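Local coordinates for hypothetical protein (Chlorobium tepidum, PDB 2HR2) that is of unknown function but folds as a TPR-like alpha-alpha superhelix, a scaffold that in related proteins commonly serves protein-protein recognition, at residues A[40-45]-A[54-59]. Numbering follows the deposited sequence.
Sequences ISHTMP and GFDAFC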
loop_
_atom_site.group_PDB
_atom_site.type_symbol
_atom_site.label_atom_id
_atom_site.label_comp_id
_atom_site.label_asym_id
_atom_site.label_seq_id
_atom_site.Cartn_x
_atom_site.Cartn_y
_atom_site.Cartn_z
ATOM N N ILE A 40 -14.490 -10.701 0.506
ATOM C CA ILE A 40 -15.810 -10.322 1.001
ATOM C C ILE A 40 -16.431 -9.218 0.149
ATOM O O ILE A 40 -17.610 -9.285 -0.188
ATOM C CB ILE A 40 -15.751 -9.849 2.479
ATOM C CG1 ILE A 40 -15.371 -11.011 3.397
ATOM C CG2 ILE A 40 -17.103 -9.284 2.924
ATOM C CD1 ILE A 40 -15.025 -10.603 4.814
ATOM N N SER A 41 -15.641 -8.204 -0.189
ATOM C CA SER A 41 -16.146 -7.084 -0.984
ATOM C C SER A 41 -16.656 -7.526 -2.355
ATOM O O SER A 41 -17.610 -6.950 -2.874
ATOM C CB SER A 41 -15.090 -5.992 -1.171
ATOM O OG SER A 41 -14.103 -6.388 -2.105
ATOM N N HIS A 42 -16.030 -8.551 -2.930
ATOM C CA HIS A 42 -16.448 -9.060 -4.240
ATOM C C HIS A 42 -17.611 -10.064 -4.210
ATOM O O HIS A 42 -17.977 -10.593 -5.254
ATOM C CB HIS A 42 -15.248 -9.610 -5.014
ATOM C CG HIS A 42 -14.244 -8.559 -5.368
ATOM N ND1 HIS A 42 -12.968 -8.537 -4.848
ATOM C CD2 HIS A 42 -14.350 -7.459 -6.149
ATOM C CE1 HIS A 42 -12.321 -7.486 -5.317
ATOM N NE2 HIS A 42 -13.138 -6.813 -6.106
ATOM N N THR A 43 -18.187 -10.323 -3.035
ATOM C CA THR A 43 -19.362 -11.196 -2.925
ATOM C C THR A 43 -20.651 -10.377 -2.918
ATOM O O THR A 43 -21.744 -10.939 -2.825
ATOM C CB THR A 43 -19.367 -12.050 -1.625
ATOM O OG1 THR A 43 -19.565 -11.206 -0.482
ATOM C CG2 THR A 43 -18.078 -12.846 -1.472
HETATM N N MSE A 44 -20.528 -9.053 -2.999
HETATM C CA MSE A 44 -21.689 -8.173 -3.014
HETATM C C MSE A 44 -22.348 -8.191 -4.379
HETATM O O MSE A 44 -21.669 -8.409 -5.383
HETATM C CB MSE A 44 -21.270 -6.725 -2.732
HETATM C CG MSE A 44 -21.053 -6.376 -1.283
HETATM SE SE MSE A 44 -20.434 -4.524 -1.094
HETATM C CE MSE A 44 -18.668 -4.777 -0.562
ATOM N N PRO A 45 -23.669 -7.943 -4.426
ATOM C CA PRO A 45 -24.307 -7.852 -5.736
ATOM C C PRO A 45 -23.838 -6.554 -6.403
ATOM O O PRO A 45 -23.473 -5.610 -5.694
ATOM C CB PRO A 45 -25.801 -7.794 -5.400
ATOM C CG PRO A 45 -25.862 -7.249 -4.010
ATOM C CD PRO A 45 -24.621 -7.722 -3.318
ATOM N N GLY A 54 -11.733 1.982 -5.205
ATOM C CA GLY A 54 -11.021 2.578 -4.081
ATOM C C GLY A 54 -10.735 1.589 -2.969
ATOM O O GLY A 54 -9.630 1.554 -2.443
ATOM N N PHE A 55 -11.727 0.779 -2.619
ATOM C CA PHE A 55 -11.562 -0.204 -1.563
ATOM C C PHE A 55 -10.491 -1.234 -1.918
ATOM O O PHE A 55 -9.657 -1.571 -1.077
ATOM C CB PHE A 55 -12.884 -0.895 -1.257
ATOM C CG PHE A 55 -12.823 -1.806 -0.071
ATOM C CD1 PHE A 55 -12.895 -1.289 1.212
ATOM C CD2 PHE A 55 -12.693 -3.175 -0.232
ATOM C CE1 PHE A 55 -12.838 -2.118 2.311
ATOM C CE2 PHE A 55 -12.638 -4.016 0.866
ATOM C CZ PHE A 55 -12.709 -3.486 2.138
ATOM N N ASP A 56 -10.514 -1.734 -3.150
ATOM C CA ASP A 56 -9.499 -2.691 -3.602
ATOM C C ASP A 56 -8.096 -2.059 -3.592
ATOM O O ASP A 56 -7.109 -2.728 -3.261
ATOM C CB ASP A 56 -9.840 -3.261 -4.990
ATOM C CG ASP A 56 -11.041 -4.213 -4.967
ATOM O OD1 ASP A 56 -11.334 -4.808 -3.910
ATOM O OD2 ASP A 56 -11.690 -4.380 -6.021
ATOM N N ALA A 57 -8.014 -0.774 -3.931
ATOM C CA ALA A 57 -6.738 -0.061 -3.905
ATOM C C ALA A 57 -6.163 -0.002 -2.492
ATOM O O ALA A 57 -4.968 -0.204 -2.293
ATOM C CB ALA A 57 -6.906 1.344 -4.456
ATOM N N PHE A 58 -7.025 0.270 -1.519
ATOM C CA PHE A 58 -6.622 0.359 -0.122
ATOM C C PHE A 58 -6.131 -1.007 0.355
ATOM O O PHE A 58 -5.116 -1.097 1.044
ATOM C CB PHE A 58 -7.803 0.827 0.731
ATOM C CG PHE A 58 -8.145 2.297 0.588
ATOM C CD1 PHE A 58 -7.889 3.017 -0.582
ATOM C CD2 PHE A 58 -8.818 2.942 1.620
ATOM C CE1 PHE A 58 -8.244 4.352 -0.692
ATOM C CE2 PHE A 58 -9.177 4.277 1.515
ATOM C CZ PHE A 58 -8.890 4.983 0.357
ATOM N N CYS A 59 -6.847 -2.065 -0.023
ATOM C CA CYS A 59 -6.465 -3.428 0.340
ATOM C C CYS A 59 -5.120 -3.816 -0.272
ATOM O O CYS A 59 -4.278 -4.418 0.407
ATOM C CB CYS A 59 -7.535 -4.432 -0.103
ATOM S SG CYS A 59 -9.124 -4.266 0.731
#
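S41, at the end of helix 27-41, faces F55 near the start of helix 52-69 across a CA-CA distance of 8.3 Å, and a type I beta turn from S41 to M44 leads the chain out of the first helix. The contact illustrates how two helices can meet through one weak polar pair beside a small nonpolar contact; the carbonyl of S41 also accepts a hydrogen bond from H52. CB of S41 lies 3.8 Å from CE2 of F55, approaching the ring obliquely, while its OG is hydrogen-bonded back to the carbonyl of M38, one turn earlier. With CG turned away from the backbone N (chi1 -173°), the F55 ring is carried toward helix 27-41; it also meets F50 edge-to-face and touches A37 and A11. One residue further along each segment, H42 and D56 extend from opposite directions. NE2 of H42 gives a weak, bent hydrogen bond to OD2 of D56 (2.8 Å, 130° at the hydrogen), the oxygen lying near the ring plane at the imidazole edge. A second weak bond, between ND1 and M38 O, helps limit the turning of the ring. Replacing D56 with an alanine would probably leave NE2 of H42 without its acceptor and the exposed imidazole freer to turn. Antiparallel packing of successive helices, here linked by residues 42-51, is characteristic of a TPR-like alpha-alpha superhelix.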